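Local atomic coordinates of neuroglobin (Symsagittifera roscoffensis, PDB entry 4B4Y), a protein that binds heme and molecular oxygen as a member of the globin family, and probably serves in oxygen handling associated with the nervous system of this marine acoel. Residues Pro26-Phe31 with Val78-Leu83; Leu36-Glu41 with Leu121-Lys126. All blocks are in the same frame, centred on the assembly; numbering follows the deposited sequence.

Contact 1: residues Pro26-Phe31 with Val78-Leu83; sequences PNYDDF and VISDCL. With HEM (protoporphyrin IX containing Fe), chain B.
Near the start of helix 28-42, the B helix of the globin fold, the phenol of Y28 reaches across to the last turns of helix 66-83, the E helix, and touches I79 and S80. The ring leaves the backbone with CG anti to N (chi1 -169°), which carries the phenol out to the facing helix. Its hydroxyl does most of the touching: OH of Y28 lies 3.5 Å from CG2 of I79 and 3.6 Å from CB of S80. Behind it, CZ of Y28 meets the same S80 CB at 4.0 Å. The polar end is satisfied one turn earlier on the E helix, where OH hydrogen-bonds the carbonyl oxygen of G76. This joining of B to E belongs to the helical sandwich that encloses heme in globins, and I79 divides its branches between the two: CG2 meets the phenol and CG1 lies 4.0 Å from the heme methyl CMB. V78 faces away from helix 28-42 and puts CG2 at 3.7 Å from the heme methyl CMA. On the B side, F31 turns its ring edge to the carbonyl oxygen of Y28, and its side chain packs on L24.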
loop_
_atom_site.group_PDB
_atom_site.type_symbol
_atom_site.label_atom_id
_atom_site.label_comp_id
_atom_site.label_asym_id
_atom_site.label_seq_id
_atom_site.Cartn_x
_atom_site.Cartn_y
_atom_site.Cartn_z
ATOM N N PRO A 26 -23.273 -14.700 3.910
ATOM C CA PRO A 26 -22.769 -15.511 5.033
ATOM C C PRO A 26 -21.292 -15.915 4.894
ATOM O O PRO A 26 -20.647 -16.208 5.917
ATOM C CB PRO A 26 -23.635 -16.812 4.999
ATOM C CG PRO A 26 -24.870 -16.456 4.183
ATOM C CD PRO A 26 -24.443 -15.304 3.220
ATOM N N ASN A 27 -20.760 -15.957 3.659
ATOM C CA ASN A 27 -19.325 -16.335 3.489
ATOM C C ASN A 27 -18.583 -15.254 2.733
ATOM O O ASN A 27 -17.601 -15.546 2.049
ATOM C CB ASN A 27 -19.205 -17.640 2.678
ATOM C CG ASN A 27 -20.044 -18.757 3.258
ATOM O OD1 ASN A 27 -21.046 -19.219 2.620
ATOM N ND2 ASN A 27 -19.700 -19.162 4.491
ATOM N N TYR A 28 -19.052 -14.012 2.842
ATOM C CA TYR A 28 -18.532 -12.902 1.995
ATOM C C TYR A 28 -16.986 -12.731 2.014
ATOM O O TYR A 28 -16.376 -12.539 0.945
ATOM C CB TYR A 28 -19.261 -11.545 2.248
ATOM C CG TYR A 28 -18.926 -10.493 1.207
ATOM C CD1 TYR A 28 -19.525 -10.494 -0.064
ATOM C CD2 TYR A 28 -18.056 -9.476 1.508
ATOM C CE1 TYR A 28 -19.218 -9.534 -1.016
ATOM C CE2 TYR A 28 -17.727 -8.500 0.544
ATOM C CZ TYR A 28 -18.317 -8.530 -0.695
ATOM O OH TYR A 28 -17.993 -7.540 -1.590
ATOM N N ASP A 29 -16.355 -12.861 3.187
ATOM C CA ASP A 29 -14.927 -12.634 3.262
ATOM C C ASP A 29 -14.151 -13.752 2.563
ATOM O O ASP A 29 -13.098 -13.466 1.965
ATOM C CB ASP A 29 -14.400 -12.526 4.733
ATOM C CG ASP A 29 -14.941 -11.201 5.497
ATOM O OD1 ASP A 29 -15.502 -10.273 4.846
ATOM O OD2 ASP A 29 -14.757 -11.128 6.735
ATOM N N ASP A 30 -14.545 -15.007 2.816
ATOM C CA ASP A 30 -14.019 -16.175 2.098
ATOM C C ASP A 30 -14.151 -15.980 0.545
ATOM O O ASP A 30 -13.176 -16.206 -0.182
ATOM C CB ASP A 30 -14.753 -17.452 2.539
ATOM C CG ASP A 30 -14.446 -17.848 4.010
ATOM O OD1 ASP A 30 -13.400 -17.403 4.577
ATOM O OD2 ASP A 30 -15.298 -18.593 4.609
ATOM N N PHE A 31 -15.292 -15.481 0.098
ATOM C CA PHE A 31 -15.588 -15.296 -1.321
ATOM C C PHE A 31 -14.569 -14.291 -1.918
ATOM O O PHE A 31 -13.964 -14.579 -2.967
ATOM C CB PHE A 31 -17.052 -14.866 -1.553
ATOM C CG PHE A 31 -17.279 -14.036 -2.803
ATOM C CD1 PHE A 31 -17.361 -14.615 -4.106
ATOM C CD2 PHE A 31 -17.443 -12.686 -2.701
ATOM C CE1 PHE A 31 -17.573 -13.813 -5.261
ATOM C CE2 PHE A 31 -17.636 -11.908 -3.821
ATOM C CZ PHE A 31 -17.704 -12.472 -5.098
ATOM N N VAL A 78 -15.580 -1.846 -0.881
ATOM C CA VAL A 78 -15.939 -1.088 -2.092
ATOM C C VAL A 78 -16.855 -1.867 -3.007
ATOM O O VAL A 78 -17.884 -1.381 -3.484
ATOM C CB VAL A 78 -14.651 -0.634 -2.905
ATOM C CG1 VAL A 78 -15.073 -0.065 -4.218
ATOM C CG2 VAL A 78 -13.912 0.441 -2.094
ATOM N N ILE A 79 -16.534 -3.126 -3.267
ATOM C CA ILE A 79 -17.436 -3.872 -4.166
ATOM C C ILE A 79 -18.871 -3.995 -3.494
ATOM O O ILE A 79 -19.869 -3.844 -4.130
ATOM C CB ILE A 79 -16.839 -5.266 -4.435
ATOM C CG1 ILE A 79 -15.585 -5.174 -5.382
ATOM C CG2 ILE A 79 -17.877 -6.204 -4.875
ATOM C CD1 ILE A 79 -14.721 -6.487 -5.362
ATOM N N SER A 80 -18.915 -4.425 -2.261
ATOM C CA SER A 80 -20.202 -4.569 -1.507
ATOM C C SER A 80 -21.051 -3.321 -1.475
ATOM O O SER A 80 -22.219 -3.332 -1.870
ATOM C CB SER A 80 -19.937 -4.950 -0.048
ATOM O OG SER A 80 -21.233 -5.316 0.295
ATOM N N ASP A 81 -20.389 -2.195 -1.205
ATOM C CA ASP A 81 -21.085 -0.956 -1.169
ATOM C C ASP A 81 -21.585 -0.572 -2.530
ATOM O O ASP A 81 -22.576 0.221 -2.650
ATOM C CB ASP A 81 -20.123 0.151 -0.736
ATOM C CG ASP A 81 -19.924 0.213 0.766
ATOM O OD1 ASP A 81 -20.553 -0.548 1.552
ATOM O OD2 ASP A 81 -19.029 0.991 1.114
ATOM N N CYS A 82 -20.862 -0.957 -3.584
ATOM C CA CYS A 82 -21.362 -0.514 -4.898
ATOM C C CYS A 82 -22.531 -1.432 -5.302
ATOM O O CYS A 82 -23.535 -0.935 -5.873
ATOM C CB CYS A 82 -20.328 -0.558 -6.023
ATOM S SG CYS A 82 -19.013 0.558 -5.911
ATOM N N LEU A 83 -22.396 -2.734 -5.032
ATOM C CA LEU A 83 -23.324 -3.761 -5.576
ATOM C C LEU A 83 -24.749 -3.533 -5.026
ATOM O O LEU A 83 -25.778 -3.759 -5.698
ATOM C CB LEU A 83 -22.864 -5.163 -5.162
ATOM C CG LEU A 83 -21.583 -5.836 -5.826
ATOM C CD1 LEU A 83 -21.421 -7.313 -5.242
ATOM C CD2 LEU A 83 -21.837 -5.862 -7.288
HETATM C CHA HEM B . -5.634 -0.651 -4.145
HETATM C CHB HEM B . -10.211 -1.813 -5.049
HETATM C CHC HEM B . -8.837 -3.369 -9.481
HETATM C CHD HEM B . -4.245 -3.219 -8.086
HETATM C C1A HEM B . -6.991 -0.810 -4.003
HETATM C C2A HEM B . -7.799 -0.298 -2.946
HETATM C C3A HEM B . -9.046 -0.624 -3.184
HETATM C C4A HEM B . -9.086 -1.291 -4.429
HETATM C CMA HEM B . -10.320 -0.285 -2.335
HETATM C CAA HEM B . -7.228 0.506 -1.729
HETATM C CBA HEM B . -7.039 -0.461 -0.582
HETATM C CGA HEM B . -6.240 0.146 0.553
HETATM O O1A HEM B . -6.424 1.287 0.959
HETATM O O2A HEM B . -5.349 -0.550 1.085
HETATM C C1B HEM B . -10.274 -2.310 -6.369
HETATM C C2B HEM B . -11.474 -2.628 -7.126
HETATM C C3B HEM B . -11.113 -3.017 -8.338
HETATM C C4B HEM B . -9.661 -3.017 -8.386
HETATM C CMB HEM B . -12.905 -2.454 -6.548
HETATM C CAB HEM B . -12.036 -3.499 -9.476
HETATM C CBB HEM B . -12.826 -2.623 -10.104
HETATM C C1C HEM B . -7.470 -3.548 -9.446
HETATM C C2C HEM B . -6.649 -4.324 -10.395
HETATM C C3C HEM B . -5.407 -4.352 -9.956
HETATM C C4C HEM B . -5.386 -3.564 -8.758
HETATM C CMC HEM B . -7.174 -5.071 -11.648
HETATM C CAC HEM B . -4.174 -5.036 -10.662
HETATM C CBC HEM B . -3.216 -5.544 -9.879
HETATM C C1D HEM B . -4.149 -2.347 -7.017
HETATM C C2D HEM B . -2.928 -1.717 -6.486
HETATM C C3D HEM B . -3.436 -0.973 -5.314
HETATM C C4D HEM B . -4.853 -1.206 -5.158
HETATM C CMD HEM B . -1.462 -1.834 -6.916
HETATM C CAD HEM B . -2.620 -0.216 -4.268
HETATM C CBD HEM B . -2.935 -1.731 -3.991
HETATM C CGD HEM B . -2.304 -1.911 -2.744
HETATM O O1D HEM B . -2.174 -3.103 -2.400
HETATM O O2D HEM B . -1.942 -0.786 -2.255
HETATM N NA HEM B . -7.813 -1.390 -4.887
HETATM N NB HEM B . -9.226 -2.548 -7.173
HETATM N NC HEM B . -6.667 -3.124 -8.461
HETATM N ND HEM B . -5.227 -1.933 -6.242
HETATM FE FE HEM B . -7.199 -2.202 -6.670
#

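Contact 2: residues Leu36-Glu41 with Leu121-Lys126; sequences LQQFME and LTQVVK. With HEM (protoporphyrin IX containing Fe), chain B.
Q38 lays its amide across T122 and against the amide of Q123. A chi1 of -176° sets CG opposite the backbone N, and with the chain extended beyond it Q38 reaches from helix 28-42 to helix 111-127. Its OE1 meets the methyl CG2 of T122 at 3.7 Å, the two side chains crossing at about a right angle. The same OE1 is 3.0 Å from OE1 of Q123, with the amide planes 81° apart. Both atoms are acceptors, so the pair is no bond, and as modelled it would be unfavourable; the orientation of one amide may be doubtful. K126 NZ gives Q123 OE1 a weak bond within its own helix. The other end of the Q38 amide is better supplied: NE2 donates to OE2 of E42 and to a water at 3.0 Å. That water also bonds T122 OG1 at 2.6 Å and thus bridges the helices, while T122 OG1 has a second partner in the carbonyl oxygen of G118. A leucine in place of Q38 would probably lose the water bridge and leave E42 without this donor. One residue on, F39 faces the heme instead, its CZ 3.8 Å from the methyl CMC and the vinyl carbon CAC in plane at the ring edge. This is a partly polar, water-bridged meeting of globin helices B and G, with heme on another side of B.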
loop_
_atom_site.group_PDB
_atom_site.type_symbol
_atom_site.label_atom_id
_atom_site.label_comp_id
_atom_site.label_asym_id
_atom_site.label_seq_id
_atom_site.Cartn_x
_atom_site.Cartn_y
_atom_site.Cartn_z
ATOM N N LEU A 36 -9.275 -12.976 -4.957
ATOM C CA LEU A 36 -7.949 -12.368 -5.025
ATOM C C LEU A 36 -6.869 -13.503 -5.215
ATOM O O LEU A 36 -5.861 -13.302 -5.906
ATOM C CB LEU A 36 -7.701 -11.595 -3.672
ATOM C CG LEU A 36 -6.370 -10.805 -3.529
ATOM C CD1 LEU A 36 -6.259 -9.820 -4.639
ATOM C CD2 LEU A 36 -6.275 -10.059 -2.083
ATOM N N GLN A 37 -7.077 -14.649 -4.560
ATOM C CA GLN A 37 -6.162 -15.753 -4.674
ATOM C C GLN A 37 -6.148 -16.292 -6.147
ATOM O O GLN A 37 -5.074 -16.494 -6.741
ATOM C CB GLN A 37 -6.565 -16.899 -3.724
ATOM C CG GLN A 37 -5.560 -18.056 -3.873
ATOM C CD GLN A 37 -5.988 -19.338 -3.117
ATOM O OE1 GLN A 37 -6.610 -19.269 -2.017
ATOM N NE2 GLN A 37 -5.630 -20.530 -3.698
ATOM N N GLN A 38 -7.316 -16.446 -6.756
ATOM C CA GLN A 38 -7.345 -16.956 -8.143
ATOM C C GLN A 38 -6.713 -15.879 -9.030
ATOM O O GLN A 38 -5.983 -16.208 -9.982
ATOM C CB GLN A 38 -8.796 -17.175 -8.578
ATOM C CG GLN A 38 -8.926 -17.827 -10.026
ATOM C CD GLN A 38 -10.368 -17.706 -10.634
ATOM O OE1 GLN A 38 -11.325 -17.243 -9.941
ATOM N NE2 GLN A 38 -10.520 -18.107 -11.937
ATOM N N PHE A 39 -7.050 -14.593 -8.784
ATOM C CA PHE A 39 -6.505 -13.492 -9.610
ATOM C C PHE A 39 -4.955 -13.523 -9.612
ATOM O O PHE A 39 -4.316 -13.338 -10.670
ATOM C CB PHE A 39 -6.959 -12.169 -9.035
ATOM C CG PHE A 39 -6.508 -10.942 -9.796
ATOM C CD1 PHE A 39 -6.724 -10.803 -11.127
ATOM C CD2 PHE A 39 -5.903 -9.890 -9.115
ATOM C CE1 PHE A 39 -6.324 -9.610 -11.816
ATOM C CE2 PHE A 39 -5.536 -8.720 -9.747
ATOM C CZ PHE A 39 -5.715 -8.562 -11.083
ATOM N N MET A 40 -4.376 -13.738 -8.435
ATOM C CA MET A 40 -2.928 -13.777 -8.276
ATOM C C MET A 40 -2.316 -15.084 -8.873
ATOM O O MET A 40 -1.238 -15.026 -9.394
ATOM C CB MET A 40 -2.541 -13.598 -6.770
ATOM C CG MET A 40 -2.924 -12.144 -6.227
ATOM S SD MET A 40 -2.456 -12.015 -4.460
ATOM C CE MET A 40 -0.634 -11.756 -4.645
ATOM N N GLU A 41 -3.016 -16.219 -8.785
ATOM C CA GLU A 41 -2.595 -17.446 -9.481
ATOM C C GLU A 41 -2.525 -17.313 -10.979
ATOM O O GLU A 41 -1.519 -17.742 -11.634
ATOM C CB GLU A 41 -3.492 -18.621 -9.070
ATOM C CG GLU A 41 -3.267 -18.981 -7.608
ATOM C CD GLU A 41 -4.206 -20.025 -7.118
ATOM O OE1 GLU A 41 -5.289 -20.144 -7.758
ATOM O OE2 GLU A 41 -3.891 -20.672 -6.054
ATOM N N LEU A 121 -16.656 -13.186 -11.489
ATOM C CA LEU A 121 -17.714 -14.032 -12.117
ATOM C C LEU A 121 -17.545 -15.532 -11.880
ATOM O O LEU A 121 -18.527 -16.223 -11.635
ATOM C CB LEU A 121 -17.926 -13.649 -13.625
ATOM C CG LEU A 121 -19.003 -12.530 -13.515
ATOM C CD1 LEU A 121 -18.476 -11.026 -13.227
ATOM C CD2 LEU A 121 -19.968 -12.600 -14.609
ATOM N N THR A 122 -16.299 -16.038 -11.884
ATOM C CA THR A 122 -16.059 -17.444 -11.611
ATOM C C THR A 122 -16.414 -17.834 -10.183
ATOM O O THR A 122 -16.959 -18.956 -9.943
ATOM C CB THR A 122 -14.507 -17.858 -11.843
ATOM O OG1 THR A 122 -14.248 -17.905 -13.244
ATOM C CG2 THR A 122 -14.210 -19.246 -11.224
ATOM N N GLN A 123 -15.954 -17.019 -9.203
ATOM C CA GLN A 123 -16.295 -17.316 -7.768
ATOM C C GLN A 123 -17.762 -17.073 -7.519
ATOM O O GLN A 123 -18.318 -17.820 -6.776
ATOM C CB GLN A 123 -15.435 -16.509 -6.776
ATOM C CG GLN A 123 -13.934 -16.747 -7.052
ATOM C CD GLN A 123 -13.533 -18.204 -6.925
ATOM O OE1 GLN A 123 -12.598 -18.643 -7.593
ATOM N NE2 GLN A 123 -14.172 -18.927 -6.047
ATOM N N VAL A 124 -18.414 -16.110 -8.200
ATOM C CA VAL A 124 -19.894 -15.981 -8.079
ATOM C C VAL A 124 -20.586 -17.245 -8.562
ATOM O O VAL A 124 -21.345 -17.889 -7.796
ATOM C CB VAL A 124 -20.470 -14.718 -8.781
ATOM C CG1 VAL A 124 -22.038 -14.784 -8.758
ATOM C CG2 VAL A 124 -19.972 -13.450 -8.102
ATOM N N VAL A 125 -20.186 -17.753 -9.747
ATOM C CA VAL A 125 -20.766 -19.023 -10.245
ATOM C C VAL A 125 -20.511 -20.149 -9.282
ATOM O O VAL A 125 -21.387 -21.080 -9.067
ATOM C CB VAL A 125 -20.304 -19.348 -11.652
ATOM C CG1 VAL A 125 -20.629 -20.844 -12.061
ATOM C CG2 VAL A 125 -20.951 -18.411 -12.625
ATOM N N LYS A 126 -19.357 -20.119 -8.631
ATOM C CA LYS A 126 -19.133 -21.262 -7.688
ATOM C C LYS A 126 -20.098 -21.216 -6.476
ATOM O O LYS A 126 -20.413 -22.249 -5.952
ATOM C CB LYS A 126 -17.668 -21.315 -7.136
ATOM C CG LYS A 126 -16.600 -21.871 -8.246
ATOM C CD LYS A 126 -15.134 -21.538 -7.778
ATOM C CE LYS A 126 -13.939 -22.330 -8.470
ATOM N NZ LYS A 126 -12.431 -21.954 -7.918
HETATM C CHA HEM B . -5.634 -0.651 -4.145
HETATM C CHB HEM B . -10.211 -1.813 -5.049
HETATM C CHC HEM B . -8.837 -3.369 -9.481
HETATM C CHD HEM B . -4.245 -3.219 -8.086
HETATM C C1A HEM B . -6.991 -0.810 -4.003
HETATM C C2A HEM B . -7.799 -0.298 -2.946
HETATM C C3A HEM B . -9.046 -0.624 -3.184
HETATM C C4A HEM B . -9.086 -1.291 -4.429
HETATM C CMA HEM B . -10.320 -0.285 -2.335
HETATM C CAA HEM B . -7.228 0.506 -1.729
HETATM C CBA HEM B . -7.039 -0.461 -0.582
HETATM C CGA HEM B . -6.240 0.146 0.553
HETATM O O1A HEM B . -6.424 1.287 0.959
HETATM O O2A HEM B . -5.349 -0.550 1.085
HETATM C C1B HEM B . -10.274 -2.310 -6.369
HETATM C C2B HEM B . -11.474 -2.628 -7.126
HETATM C C3B HEM B . -11.113 -3.017 -8.338
HETATM C C4B HEM B . -9.661 -3.017 -8.386
HETATM C CMB HEM B . -12.905 -2.454 -6.548
HETATM C CAB HEM B . -12.036 -3.499 -9.476
HETATM C CBB HEM B . -12.826 -2.623 -10.104
HETATM C C1C HEM B . -7.470 -3.548 -9.446
HETATM C C2C HEM B . -6.649 -4.324 -10.395
HETATM C C3C HEM B . -5.407 -4.352 -9.956
HETATM C C4C HEM B . -5.386 -3.564 -8.758
HETATM C CMC HEM B . -7.174 -5.071 -11.648
HETATM C CAC HEM B . -4.174 -5.036 -10.662
HETATM C CBC HEM B . -3.216 -5.544 -9.879
HETATM C C1D HEM B . -4.149 -2.347 -7.017
HETATM C C2D HEM B . -2.928 -1.717 -6.486
HETATM C C3D HEM B . -3.436 -0.973 -5.314
HETATM C C4D HEM B . -4.853 -1.206 -5.158
HETATM C CMD HEM B . -1.462 -1.834 -6.916
HETATM C CAD HEM B . -2.620 -0.216 -4.268
HETATM C CBD HEM B . -2.935 -1.731 -3.991
HETATM C CGD HEM B . -2.304 -1.911 -2.744
HETATM O O1D HEM B . -2.174 -3.103 -2.400
HETATM O O2D HEM B . -1.942 -0.786 -2.255
HETATM N NA HEM B . -7.813 -1.390 -4.887
HETATM N NB HEM B . -9.226 -2.548 -7.173
HETATM N NC HEM B . -6.667 -3.124 -8.461
HETATM N ND HEM B . -5.227 -1.933 -6.242
HETATM FE FE HEM B . -7.199 -2.202 -6.670
HETATM O O HOH W 1 -11.974 -17.761 -14.504
#

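Helix 28-42 carries one half of each contact: its first turn meets helix 66-83 in contact 1, and its later turns meet helix 111-127 in contact 2. The two centres lie about 13 Å apart, yet they touch through F31, whose CE1 packs 3.7 Å from CG2 of V124 and 3.8 Å from CB of Q123. Both reach the heme, contact 1 through V78 and I79 and contact 2 through F39, so the porphyrin is approached from two helices. Helix 66-83 also carries H71 and I75 of the oxygen pocket, and L36 of segment 36-41 packs on H71 and on F50, another pocket residue.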